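Local coordinates for CCHC-type domain-containing protein (Trypanosoma brucei brucei, PDB 7C45), which binds RNA and probably acts as a 3'-5' exonuclease of the RNase D type that trims guide RNAs, at residues A[52-64]-A[68-80]. Residues are numbered along the deposited sequence; the frame is centred on the assembly and turned at random.
Sequences KQLGRISLVQACS and PVVFLFDVLTLTP. With nucleotides of chain B.
Val60 and Ala62 pair with Phe73 and Phe71 in an antiparallel beta hairpin of the RNase H-like exonuclease sheet, a worked example of how one strand can serve both core and active site. Phe73 N gives a hydrogen bond to Val60 O at 2.8 Å, returned by Val60 N to Phe73 O, and Ala62 and Phe71 repeat the reciprocal pair. Leu76 N reaches Ser58 O only weakly, where Ser58 and Leu59 form a classic bulge against Glu43.

Val60, Ala62, Phe71 and Phe73 point to one face. The Phe73 ring receives Ala62 CB at its edge, 3.9 Å from CE2, and meets Phe83 edge-to-face. Val75 of helix 75-78 extends this packing, its CG2 3.8 Å from Val60 CG2. On the other face Gln61 CG presses on Leu72 CD2 at 3.4 Å. The bend at chi2 (95°) then swings the Gln61 amide toward Glu43, a calcium ligand. Gln61 NE2 hydrogen-bonds Glu43 OE2 and the carbonyl of Ala188, so the amide is second shell to the metal site.

Polar capping ends the hairpin: Asp74, also salt-bridged to Arg178, N-caps helix 75-78. Thr77 N makes the capping bond to Asp74 OD1 from above the carboxylate plane. Thr77 OG1 donates to Asp74 OD2 at 2.7 Å.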
ATOM      1  N   LYS A  52      -4.688 -18.463  -1.257  1.00 22.03           N
ATOM      2  CA  LYS A  52      -4.720 -17.016  -1.074  1.00 27.41           C
ATOM      3  C   LYS A  52      -3.698 -16.529  -0.047  1.00 19.50           C
ATOM      4  O   LYS A  52      -3.184 -15.402  -0.174  1.00 20.26           O
ATOM      5  CB  LYS A  52      -6.124 -16.585  -0.654  1.00 38.78           C
ATOM      6  CG  LYS A  52      -6.789 -15.610  -1.601  1.00 42.07           C
ATOM      7  CD  LYS A  52      -8.220 -15.320  -1.177  1.00 39.52           C
ATOM      8  CE  LYS A  52      -8.837 -14.260  -2.057  1.00 33.91           C
ATOM      9  NZ  LYS A  52      -8.043 -13.002  -1.973  1.00 36.25           N
ATOM     10  N   GLN A  53      -3.411 -17.335   0.976  1.00 20.38           N
ATOM     11  CA  GLN A  53      -2.445 -16.943   2.000  1.00 18.11           C
ATOM     12  C   GLN A  53      -1.060 -16.729   1.384  1.00 15.20           C
ATOM     13  O   GLN A  53      -0.646 -17.443   0.469  1.00 16.03           O
ATOM     14  CB  GLN A  53      -2.350 -18.016   3.091  1.00 20.30           C
ATOM     15  CG  GLN A  53      -3.563 -18.171   4.008  1.00 29.25           C
ATOM     16  CD  GLN A  53      -4.833 -18.621   3.288  1.00 35.97           C
ATOM     17  OE1 GLN A  53      -4.785 -19.387   2.322  1.00 31.11           O
ATOM     18  NE2 GLN A  53      -5.980 -18.120   3.749  1.00 38.53           N
ATOM     19  N   LEU A  54      -0.319 -15.756   1.918  1.00 14.91           N
ATOM     20  CA  LEU A  54       1.072 -15.610   1.519  1.00 16.70           C
ATOM     21  C   LEU A  54       1.829 -16.884   1.862  1.00 17.34           C
ATOM     22  O   LEU A  54       1.531 -17.550   2.852  1.00 15.13           O
ATOM     23  CB  LEU A  54       1.737 -14.434   2.229  1.00 14.60           C
ATOM     24  CG  LEU A  54       1.265 -13.026   1.838  1.00 14.42           C
ATOM     25  CD1 LEU A  54       2.190 -12.029   2.454  1.00 14.25           C
ATOM     26  CD2 LEU A  54       1.200 -12.825   0.339  1.00 16.78           C
ATOM     27  N   GLY A  55       2.820 -17.209   1.044  1.00 15.29           N
ATOM     28  CA  GLY A  55       3.756 -18.262   1.385  1.00 15.49           C
ATOM     29  C   GLY A  55       4.686 -17.854   2.530  1.00 15.26           C
ATOM     30  O   GLY A  55       4.485 -16.859   3.221  1.00 14.97           O
ATOM     31  N   ARG A  56       5.713 -18.672   2.732  1.00 15.45           N
ATOM     32  CA  ARG A  56       6.640 -18.458   3.843  1.00 15.30           C
ATOM     33  C   ARG A  56       7.247 -17.065   3.751  1.00 15.09           C
ATOM     34  O   ARG A  56       7.719 -16.664   2.694  1.00 15.20           O
ATOM     35  CB  ARG A  56       7.740 -19.508   3.794  1.00 15.59           C
ATOM     36  CG  ARG A  56       8.703 -19.463   4.950  1.00 15.49           C
ATOM     37  CD  ARG A  56       9.646 -20.655   4.808  1.00 18.65           C
ATOM     38  NE  ARG A  56      10.669 -20.710   5.834  1.00 19.93           N
ATOM     39  CZ  ARG A  56      11.529 -21.706   5.954  1.00 16.08           C
ATOM     40  NH1 ARG A  56      11.474 -22.738   5.109  1.00 16.45           N
ATOM     41  NH2 ARG A  56      12.435 -21.680   6.921  1.00 17.15           N
ATOM     42  N   ILE A  57       7.195 -16.310   4.846  1.00 14.83           N
ATOM     43  CA  ILE A  57       7.751 -14.960   4.818  1.00 14.68           C
ATOM     44  C   ILE A  57       9.239 -15.023   4.511  1.00 14.87           C
ATOM     45  O   ILE A  57       9.984 -15.787   5.130  1.00 14.98           O
ATOM     46  CB  ILE A  57       7.507 -14.240   6.146  1.00 14.47           C
ATOM     47  CG1 ILE A  57       6.029 -13.870   6.290  1.00 14.33           C
ATOM     48  CG2 ILE A  57       8.377 -13.010   6.215  1.00 14.42           C
ATOM     49  CD1 ILE A  57       5.682 -13.336   7.644  1.00 14.20           C
ATOM     50  N   SER A  58       9.673 -14.216   3.543  1.00 14.94           N
ATOM     51  CA  SER A  58      11.084 -14.107   3.193  1.00 15.17           C
ATOM     52  C   SER A  58      11.674 -12.802   3.721  1.00 15.07           C
ATOM     53  O   SER A  58      12.639 -12.808   4.490  1.00 15.14           O
ATOM     54  CB  SER A  58      11.252 -14.197   1.676  1.00 15.45           C
ATOM     55  OG  SER A  58      12.607 -14.075   1.294  1.00 15.75           O
ATOM     56  N   LEU A  59      11.085 -11.685   3.319  1.00 14.95           N
ATOM     57  CA  LEU A  59      11.479 -10.345   3.740  1.00 14.90           C
ATOM     58  C   LEU A  59      10.304  -9.629   4.394  1.00 14.62           C
ATOM     59  O   LEU A  59       9.157  -9.810   3.987  1.00 14.49           O
ATOM     60  CB  LEU A  59      11.955  -9.511   2.540  1.00 15.11           C
ATOM     61  CG  LEU A  59      13.143 -10.031   1.732  1.00 15.48           C
ATOM     62  CD1 LEU A  59      13.416  -9.149   0.507  1.00 15.72           C
ATOM     63  CD2 LEU A  59      14.399 -10.154   2.643  1.00 15.63           C
ATOM     64  N   VAL A  60      10.588  -8.828   5.423  1.00 14.57           N
ATOM     65  CA  VAL A  60       9.691  -7.764   5.865  1.00 14.42           C
ATOM     66  C   VAL A  60      10.426  -6.451   5.640  1.00 14.58           C
ATOM     67  O   VAL A  60      11.589  -6.326   6.030  1.00 14.76           O
ATOM     68  CB  VAL A  60       9.281  -7.919   7.338  1.00 14.31           C
ATOM     69  CG1 VAL A  60       8.473  -6.691   7.801  1.00 14.25           C
ATOM     70  CG2 VAL A  60       8.511  -9.225   7.533  1.00 14.21           C
ATOM     71  N   GLN A  61       9.789  -5.515   4.939  1.00 14.55           N
ATOM     72  CA  GLN A  61      10.436  -4.264   4.562  1.00 14.75           C
ATOM     73  C   GLN A  61       9.842  -3.112   5.362  1.00 14.71           C
ATOM     74  O   GLN A  61       8.650  -3.103   5.647  1.00 14.52           O
ATOM     75  CB  GLN A  61      10.294  -4.012   3.062  1.00 14.84           C
ATOM     76  CG  GLN A  61      10.809  -5.191   2.234  1.00 14.95           C
ATOM     77  CD  GLN A  61       9.705  -6.146   1.844  1.00 14.76           C
ATOM     78  OE1 GLN A  61       9.370  -7.074   2.584  1.00 14.61           O
ATOM     79  NE2 GLN A  61       9.117  -5.914   0.690  1.00 14.79           N
ATOM     80  N   ALA A  62      10.690  -2.161   5.765  1.00 14.96           N
ATOM     81  CA  ALA A  62      10.226  -1.065   6.606  1.00 15.01           C
ATOM     82  C   ALA A  62      10.916   0.227   6.205  1.00 15.33           C
ATOM     83  O   ALA A  62      12.123   0.251   5.952  1.00 15.59           O
ATOM     84  CB  ALA A  62      10.486  -1.315   8.087  1.00 15.04           C
ATOM     85  N   CYS A  63      10.151   1.303   6.194  1.00 15.37           N
ATOM     86  CA  CYS A  63      10.714   2.619   5.911  1.00 15.73           C
ATOM     87  C   CYS A  63       9.960   3.612   6.775  1.00 15.82           C
ATOM     88  O   CYS A  63       8.737   3.705   6.655  1.00 15.60           O
ATOM     89  CB  CYS A  63      10.578   2.950   4.432  1.00 15.76           C
ATOM     90  SG  CYS A  63      11.405   4.496   3.954  1.00 16.29           S
ATOM     91  N   SER A  64      10.676   4.315   7.657  1.00 16.17           N
ATOM     92  CA  SER A  64      10.047   5.169   8.656  1.00 16.33           C
ATOM     93  C   SER A  64      10.505   6.613   8.502  1.00 20.87           C
ATOM     94  O   SER A  64      11.437   6.926   7.765  1.00 17.05           O
ATOM     95  CB  SER A  64      10.353   4.680  10.074  1.00 16.39           C
ATOM     96  OG  SER A  64      11.504   5.328  10.598  1.00 16.85           O
ATOM     97  N   PRO A  68      16.517   7.943   6.822  1.00 18.72           N
ATOM     98  CA  PRO A  68      16.371   7.875   5.353  1.00 18.63           C
ATOM     99  C   PRO A  68      16.936   6.590   4.775  1.00 18.51           C
ATOM    100  O   PRO A  68      17.894   6.595   3.993  1.00 18.79           O
ATOM    101  CB  PRO A  68      17.175   9.103   4.894  1.00 19.31           C
ATOM    102  CG  PRO A  68      18.251   9.199   5.905  1.00 19.73           C
ATOM    103  CD  PRO A  68      17.598   8.867   7.210  1.00 22.58           C
ATOM    104  N   VAL A  69      16.326   5.462   5.153  1.00 17.90           N
ATOM    105  CA  VAL A  69      16.793   4.148   4.737  1.00 17.71           C
ATOM    106  C   VAL A  69      15.580   3.236   4.615  1.00 17.12           C
ATOM    107  O   VAL A  69      14.568   3.439   5.284  1.00 17.91           O
ATOM    108  CB  VAL A  69      17.818   3.550   5.742  1.00 17.86           C
ATOM    109  CG1 VAL A  69      17.136   3.107   7.009  1.00 17.51           C
ATOM    110  CG2 VAL A  69      18.591   2.386   5.136  1.00 17.87           C
ATOM    111  N   VAL A  70      15.701   2.208   3.786  1.00 16.97           N
ATOM    112  CA  VAL A  70      14.721   1.122   3.728  1.00 16.48           C
ATOM    113  C   VAL A  70      15.360  -0.105   4.367  1.00 16.40           C
ATOM    114  O   VAL A  70      16.402  -0.576   3.897  1.00 16.66           O
ATOM    115  CB  VAL A  70      14.292   0.825   2.282  1.00 16.41           C
ATOM    116  CG1 VAL A  70      13.389  -0.421   2.219  1.00 15.98           C
ATOM    117  CG2 VAL A  70      13.616   2.047   1.677  1.00 16.48           C
ATOM    118  N   PHE A  71      14.782  -0.588   5.458  1.00 16.11           N
ATOM    119  CA  PHE A  71      15.311  -1.802   6.079  1.00 16.03           C
ATOM    120  C   PHE A  71      14.694  -2.999   5.376  1.00 15.75           C
ATOM    121  O   PHE A  71      13.474  -3.059   5.229  1.00 15.45           O
ATOM    122  CB  PHE A  71      14.991  -1.855   7.569  1.00 15.90           C
ATOM    123  CG  PHE A  71      15.716  -0.813   8.406  1.00 16.25           C
ATOM    124  CD1 PHE A  71      17.095  -0.794   8.465  1.00 16.63           C
ATOM    125  CD2 PHE A  71      14.987   0.101   9.176  1.00 16.26           C
ATOM    126  CE1 PHE A  71      17.751   0.137   9.252  1.00 17.38           C
ATOM    127  CE2 PHE A  71      15.627   1.045   9.960  1.00 16.65           C
ATOM    128  CZ  PHE A  71      17.007   1.058  10.012  1.00 17.90           C
ATOM    129  N   LEU A  72      15.523  -3.940   4.939  1.00 15.89           N
ATOM    130  CA  LEU A  72      15.029  -5.197   4.388  1.00 15.69           C
ATOM    131  C   LEU A  72      15.326  -6.272   5.424  1.00 15.60           C
ATOM    132  O   LEU A  72      16.461  -6.742   5.530  1.00 15.85           O
ATOM    133  CB  LEU A  72      15.674  -5.524   3.050  1.00 15.98           C
ATOM    134  CG  LEU A  72      15.525  -4.450   1.973  1.00 16.15           C
ATOM    135  CD1 LEU A  72      16.326  -4.847   0.762  1.00 16.54           C
ATOM    136  CD2 LEU A  72      14.045  -4.283   1.622  1.00 15.81           C
ATOM    137  N   PHE A  73      14.319  -6.647   6.191  1.00 15.28           N
ATOM    138  CA  PHE A  73      14.520  -7.634   7.240  1.00 15.21           C
ATOM    139  C   PHE A  73      14.526  -9.012   6.604  1.00 15.20           C
ATOM    140  O   PHE A  73      13.516  -9.441   6.049  1.00 15.04           O
ATOM    141  CB  PHE A  73      13.430  -7.544   8.296  1.00 14.95           C
ATOM    142  CG  PHE A  73      13.515  -6.314   9.144  1.00 15.03           C
ATOM    143  CD1 PHE A  73      14.416  -6.253  10.194  1.00 15.21           C
ATOM    144  CD2 PHE A  73      12.698  -5.225   8.897  1.00 14.98           C
ATOM    145  CE1 PHE A  73      14.502  -5.130  10.985  1.00 15.36           C
ATOM    146  CE2 PHE A  73      12.767  -4.091   9.700  1.00 15.12           C
ATOM    147  CZ  PHE A  73      13.665  -4.052  10.749  1.00 15.33           C
ATOM    148  N   ASP A  74      15.665  -9.702   6.680  1.00 15.43           N
ATOM    149  CA  ASP A  74      15.759 -11.051   6.130  1.00 15.51           C
ATOM    150  C   ASP A  74      15.249 -12.017   7.200  1.00 15.31           C
ATOM    151  O   ASP A  74      16.005 -12.598   7.985  1.00 15.41           O
ATOM    152  CB  ASP A  74      17.184 -11.355   5.690  1.00 15.90           C
ATOM    153  CG  ASP A  74      17.307 -12.700   5.004  1.00 16.06           C
ATOM    154  OD1 ASP A  74      16.361 -13.494   5.079  1.00 15.86           O
ATOM    155  OD2 ASP A  74      18.361 -12.972   4.407  1.00 16.44           O
ATOM    156  N   VAL A  75      13.920 -12.164   7.245  1.00 15.05           N
ATOM    157  CA  VAL A  75      13.301 -13.045   8.235  1.00 14.91           C
ATOM    158  C   VAL A  75      13.708 -14.503   7.992  1.00 15.08           C
ATOM    159  O   VAL A  75      13.891 -15.270   8.941  1.00 15.09           O
ATOM    160  CB  VAL A  75      11.764 -12.836   8.206  1.00 14.67           C
ATOM    161  CG1 VAL A  75      11.040 -13.819   9.139  1.00 14.60           C
ATOM    162  CG2 VAL A  75      11.422 -11.414   8.602  1.00 16.84           C
ATOM    163  N   LEU A  76      13.863 -14.908   6.733  1.00 15.26           N
ATOM    164  CA  LEU A  76      14.274 -16.288   6.447  1.00 15.49           C
ATOM    165  C   LEU A  76      15.620 -16.590   7.094  1.00 15.69           C
ATOM    166  O   LEU A  76      15.792 -17.630   7.741  1.00 15.76           O
ATOM    167  CB  LEU A  76      14.339 -16.520   4.937  1.00 15.74           C
ATOM    168  CG  LEU A  76      14.688 -17.912   4.425  1.00 16.08           C
ATOM    169  CD1 LEU A  76      13.589 -18.886   4.820  1.00 18.88           C
ATOM    170  CD2 LEU A  76      14.952 -17.893   2.910  1.00 16.41           C
ATOM    171  N   THR A  77      16.555 -15.636   7.014  1.00 15.80           N
ATOM    172  CA  THR A  77      17.878 -15.874   7.582  1.00 16.03           C
ATOM    173  C   THR A  77      17.876 -15.679   9.099  1.00 15.85           C
ATOM    174  O   THR A  77      18.412 -16.505   9.829  1.00 15.95           O
ATOM    175  CB  THR A  77      18.899 -14.957   6.909  1.00 16.31           C
ATOM    176  OG1 THR A  77      19.007 -15.295   5.517  1.00 16.57           O
ATOM    177  CG2 THR A  77      20.253 -15.127   7.568  1.00 16.58           C
ATOM    178  N   LEU A  78      17.271 -14.588   9.588  1.00 15.62           N
ATOM    179  CA  LEU A  78      17.225 -14.326  11.025  1.00 15.51           C
ATOM    180  C   LEU A  78      16.482 -15.419  11.792  1.00 15.37           C
ATOM    181  O   LEU A  78      16.821 -15.714  12.944  1.00 15.41           O
ATOM    182  CB  LEU A  78      16.540 -12.987  11.280  1.00 15.33           C
ATOM    183  CG  LEU A  78      17.273 -11.738  10.796  1.00 15.50           C
ATOM    184  CD1 LEU A  78      16.333 -10.536  10.890  1.00 15.33           C
ATOM    185  CD2 LEU A  78      18.537 -11.506  11.627  1.00 15.76           C
ATOM    186  N   THR A  79      15.436 -15.976  11.178  1.00 15.26           N
ATOM    187  CA  THR A  79      14.323 -16.793  11.662  1.00 15.13           C
ATOM    188  C   THR A  79      13.265 -15.898  12.273  1.00 14.91           C
ATOM    189  O   THR A  79      13.594 -14.890  12.912  1.00 14.89           O
ATOM    190  CB  THR A  79      14.692 -17.868  12.699  1.00 15.25           C
ATOM    191  OG1 THR A  79      15.069 -17.261  13.943  1.00 15.22           O
ATOM    192  CG2 THR A  79      15.772 -18.801  12.162  1.00 15.51           C
ATOM    193  N   PRO A  80      11.988 -16.251  12.093  1.00 14.81           N
ATOM    194  CA  PRO A  80      10.918 -15.540  12.790  1.00 14.66           C
ATOM    195  C   PRO A  80      11.166 -15.350  14.282  1.00 14.71           C
ATOM    196  O   PRO A  80      10.932 -14.256  14.803  1.00 14.67           O
ATOM    197  CB  PRO A  80       9.706 -16.436  12.496  1.00 14.65           C
ATOM    198  CG  PRO A  80       9.967 -16.931  11.107  1.00 14.72           C
ATOM    199  CD  PRO A  80      11.457 -17.166  11.061  1.00 14.86           C
TER
ATOM    200  P     U B  10       3.109  -7.079  -3.069  1.00 23.22           P
ATOM    201  OP1   U B  10       4.199  -6.434  -2.311  1.00 25.61           O
ATOM    202  OP2   U B  10       2.883  -6.744  -4.506  1.00 20.23           O
ATOM    203  O5'   U B  10       3.269  -8.665  -2.965  1.00 21.15           O
ATOM    204  C5'   U B  10       3.722  -9.256  -1.758  1.00 23.48           C
ATOM    205  C4'   U B  10       3.766 -10.758  -1.858  1.00 18.67           C
ATOM    206  O4'   U B  10       2.514 -11.230  -2.391  1.00 23.48           O
ATOM    207  C3'   U B  10       4.806 -11.334  -2.804  1.00 19.16           C
ATOM    208  O3'   U B  10       6.082 -11.427  -2.213  1.00 19.85           O
ATOM    209  C2'   U B  10       4.225 -12.695  -3.149  1.00 24.87           C
ATOM    210  O2'   U B  10       4.493 -13.611  -2.096  1.00 20.13           O
ATOM    211  C1'   U B  10       2.728 -12.390  -3.163  1.00 27.20           C
ATOM    212  N1    U B  10       2.213 -12.146  -4.523  1.00 30.41           N
ATOM    213  C2    U B  10       1.943 -13.272  -5.267  1.00 38.34           C
ATOM    214  O2    U B  10       2.136 -14.396  -4.829  1.00 36.71           O
ATOM    215  N3    U B  10       1.454 -13.017  -6.524  1.00 37.89           N
ATOM    216  C4    U B  10       1.211 -11.776  -7.077  1.00 36.54           C
ATOM    217  O4    U B  10       0.771 -11.714  -8.221  1.00 42.95           O
ATOM    218  C5    U B  10       1.507 -10.658  -6.233  1.00 32.42           C
ATOM    219  C6    U B  10       1.987 -10.876  -5.006  1.00 33.63           C
TER
HETATM  220  O   HOH W   1      13.586   4.262   7.766  1.00 16.82           O